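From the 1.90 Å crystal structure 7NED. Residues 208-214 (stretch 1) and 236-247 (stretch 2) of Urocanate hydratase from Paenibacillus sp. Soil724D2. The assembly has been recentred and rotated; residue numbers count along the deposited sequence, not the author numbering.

Stretch 1, residues 208-214: SLDEALL
Stretch 2, residues 236-247: DIYPELVRRGIT

What holds the two stretches together most tightly? A salt bridge does: Arg-244 NH1 donates to Asp-210 OD1 at 2.6 Å, nearly straight at 159°, while Arg-244 NH2 reaches the same Asp-210 OD1 at 3.1 Å in a weak bond. The carboxylate oxygen lies at the guanidinium edge, near its plane, where the N-H bonds point. Asp-210 (chi1 m, chi2 -10°) sets off sideways, but its end comes nearer.

How is the arginine held in position? Its extended side chain (m, t, t, chi4 -161°) is anchored within its own stretch, Arg-244 NE donating to Glu-240 OE1 at 2.8 Å. Glu-240 (t, p, chi3 179°) also binds Arg-243 (t, t, p, chi4 70°), with Arg-243 NE to Glu-240 OE2 at 2.8 Å and Arg-243 NH2 to Glu-240 OE1 at 2.9 Å. Leu-209 CD2 covers one guanidinium face, 3.8 Å from Arg-244 NH2.

Which side chains pack beneath these charges? Leu-209 (t, p) and Leu-213 (m, t), one helical turn apart, both point toward stretch 2. Leu-209 CD1 lies 4.2 Å from both Ile-237 CG2 and Leu-241 CD2; Leu-213 CD2 is 3.9 Å from Leu-241 CD2, and Leu-213 CD1 is 3.6 Å from Ile-246 CD1. Ile-237 is m, m; Leu-241 and Ile-246 are m, t.

What backbone frame sets this register? Helices 209-214 and 236-243 cross at -66°, their axes 12.7 Å apart at closest approach, with Leu-209 CA 8.0 Å from Ile-237 CA and Leu-213 CA 9.4 Å from Ile-246 CA. Ser-208 (-109/123, chi1 t) caps the first helix, Ser-208 OG accepting from Glu-211 N at 3.1 Å. The second kinks at Pro-239; Gly-245 (63/24) forms a Schellman motif, with Ile-246 N to Leu-241 O at 2.9 Å, before Ile-246 extends (-93/113).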

# COMPACT_ATOMS: atom_id res chain seq x y z
N SER A 208 -36.74 19.41 21.51
CA SER A 208 -36.52 20.29 22.65
C SER A 208 -35.40 19.74 23.52
O SER A 208 -35.50 18.62 24.03
CB SER A 208 -37.81 20.42 23.45
OG SER A 208 -37.50 20.92 24.71
N LEU A 209 -34.36 20.54 23.74
CA LEU A 209 -33.29 20.13 24.64
C LEU A 209 -33.78 19.99 26.08
O LEU A 209 -33.35 19.09 26.80
CB LEU A 209 -32.13 21.13 24.57
CG LEU A 209 -31.04 20.95 25.62
CD1 LEU A 209 -30.34 19.59 25.47
CD2 LEU A 209 -30.01 22.09 25.57
N ASP A 210 -34.64 20.90 26.53
CA ASP A 210 -35.19 20.77 27.88
C ASP A 210 -35.90 19.44 28.05
O ASP A 210 -35.73 18.76 29.07
CB ASP A 210 -36.14 21.93 28.19
CG ASP A 210 -35.41 23.25 28.37
OD1 ASP A 210 -34.16 23.25 28.45
OD2 ASP A 210 -36.10 24.28 28.47
N GLU A 211 -36.73 19.06 27.08
CA GLU A 211 -37.43 17.79 27.16
C GLU A 211 -36.45 16.63 27.16
O GLU A 211 -36.60 15.66 27.93
CB GLU A 211 -38.42 17.65 26.02
CG GLU A 211 -39.16 16.35 26.04
CD GLU A 211 -40.34 16.32 25.11
OE1 GLU A 211 -40.14 16.37 23.88
OE2 GLU A 211 -41.47 16.13 25.60
N ALA A 212 -35.42 16.71 26.32
CA ALA A 212 -34.42 15.65 26.29
C ALA A 212 -33.75 15.49 27.63
O ALA A 212 -33.56 14.36 28.11
CB ALA A 212 -33.37 15.92 25.20
N LEU A 213 -33.34 16.61 28.25
CA LEU A 213 -32.64 16.53 29.53
C LEU A 213 -33.57 16.04 30.63
O LEU A 213 -33.14 15.33 31.55
CB LEU A 213 -32.05 17.88 29.92
CG LEU A 213 -30.93 18.43 29.03
CD1 LEU A 213 -30.70 19.91 29.29
CD2 LEU A 213 -29.63 17.64 29.25
N LEU A 214 -34.86 16.42 30.57
CA LEU A 214 -35.81 15.89 31.54
C LEU A 214 -35.88 14.37 31.46
O LEU A 214 -35.83 13.68 32.48
CB LEU A 214 -37.20 16.50 31.31
CG LEU A 214 -38.34 15.84 32.07
CD1 LEU A 214 -38.16 16.15 33.56
CD2 LEU A 214 -39.70 16.33 31.58
N ASP A 236 -24.03 23.55 18.47
CA ASP A 236 -24.90 24.39 19.27
C ASP A 236 -25.23 23.76 20.62
O ASP A 236 -25.23 24.46 21.64
CB ASP A 236 -26.22 24.67 18.53
CG ASP A 236 -26.00 25.37 17.20
OD1 ASP A 236 -26.83 25.19 16.27
OD2 ASP A 236 -25.02 26.12 17.09
N ILE A 237 -25.50 22.45 20.64
CA ILE A 237 -26.01 21.83 21.87
C ILE A 237 -24.88 21.68 22.88
O ILE A 237 -25.07 21.94 24.08
CB ILE A 237 -26.66 20.47 21.59
CG1 ILE A 237 -27.91 20.59 20.70
CG2 ILE A 237 -26.97 19.71 22.94
CD1 ILE A 237 -29.01 21.44 21.30
N TYR A 238 -23.71 21.22 22.43
CA TYR A 238 -22.63 20.95 23.38
C TYR A 238 -22.24 22.21 24.13
O TYR A 238 -22.16 22.16 25.37
CB TYR A 238 -21.41 20.33 22.71
CG TYR A 238 -21.52 18.86 22.33
CD1 TYR A 238 -20.41 18.04 22.39
CD2 TYR A 238 -22.74 18.30 21.91
CE1 TYR A 238 -20.48 16.72 22.03
CE2 TYR A 238 -22.82 16.98 21.55
CZ TYR A 238 -21.67 16.20 21.60
OH TYR A 238 -21.73 14.87 21.23
N PRO A 239 -22.04 23.35 23.48
CA PRO A 239 -21.70 24.57 24.25
C PRO A 239 -22.82 24.99 25.17
O PRO A 239 -22.55 25.55 26.24
CB PRO A 239 -21.46 25.62 23.17
CG PRO A 239 -21.13 24.84 21.92
CD PRO A 239 -21.95 23.58 22.02
N GLU A 240 -24.07 24.73 24.77
CA GLU A 240 -25.20 25.07 25.63
C GLU A 240 -25.19 24.23 26.92
O GLU A 240 -25.50 24.74 28.00
CB GLU A 240 -26.51 24.89 24.86
CG GLU A 240 -27.76 25.02 25.69
CD GLU A 240 -28.03 26.44 26.14
OE1 GLU A 240 -29.05 26.65 26.82
OE2 GLU A 240 -27.22 27.35 25.80
N LEU A 241 -24.84 22.96 26.83
CA LEU A 241 -24.73 22.18 28.06
C LEU A 241 -23.62 22.72 28.95
O LEU A 241 -23.74 22.73 30.18
CB LEU A 241 -24.49 20.71 27.74
CG LEU A 241 -25.59 20.05 26.92
CD1 LEU A 241 -25.15 18.65 26.56
CD2 LEU A 241 -26.88 20.02 27.76
N VAL A 242 -22.54 23.19 28.34
CA VAL A 242 -21.48 23.82 29.10
C VAL A 242 -22.01 25.09 29.77
O VAL A 242 -21.69 25.39 30.93
CB VAL A 242 -20.29 24.12 28.18
CG1 VAL A 242 -19.29 25.00 28.89
CG2 VAL A 242 -19.67 22.81 27.69
N ARG A 243 -22.79 25.86 29.03
CA ARG A 243 -23.39 27.06 29.60
C ARG A 243 -24.26 26.71 30.81
O ARG A 243 -24.19 27.35 31.86
CB ARG A 243 -24.19 27.78 28.52
CG ARG A 243 -24.47 29.25 28.80
CD ARG A 243 -25.39 29.87 27.75
NE ARG A 243 -26.72 29.26 27.78
CZ ARG A 243 -27.60 29.44 28.76
NH1 ARG A 243 -27.28 30.21 29.79
NH2 ARG A 243 -28.79 28.84 28.72
N ARG A 244 -25.11 25.69 30.67
CA ARG A 244 -26.01 25.29 31.73
C ARG A 244 -25.31 24.55 32.86
O ARG A 244 -26.01 24.17 33.81
CB ARG A 244 -27.12 24.40 31.18
CG ARG A 244 -27.95 25.07 30.14
CD ARG A 244 -29.12 24.20 29.81
NE ARG A 244 -29.87 24.72 28.68
CZ ARG A 244 -31.12 24.36 28.41
NH1 ARG A 244 -31.73 23.49 29.22
NH2 ARG A 244 -31.77 24.87 27.37
N GLY A 245 -23.99 24.38 32.80
CA GLY A 245 -23.26 23.62 33.81
C GLY A 245 -23.65 22.17 33.92
O GLY A 245 -23.48 21.55 34.98
N ILE A 246 -24.19 21.60 32.85
CA ILE A 246 -24.59 20.20 32.80
C ILE A 246 -23.42 19.41 32.22
O ILE A 246 -23.05 19.60 31.06
CB ILE A 246 -25.85 20.03 31.95
CG1 ILE A 246 -27.05 20.64 32.69
CG2 ILE A 246 -26.09 18.59 31.64
CD1 ILE A 246 -28.37 20.38 32.02
N THR A 247 -22.81 18.55 33.05
CA THR A 247 -21.68 17.73 32.62
C THR A 247 -22.16 16.30 32.52
O THR A 247 -22.46 15.68 33.56
CB THR A 247 -20.49 17.83 33.58
OG1 THR A 247 -20.09 19.19 33.72
CG2 THR A 247 -19.29 17.04 33.06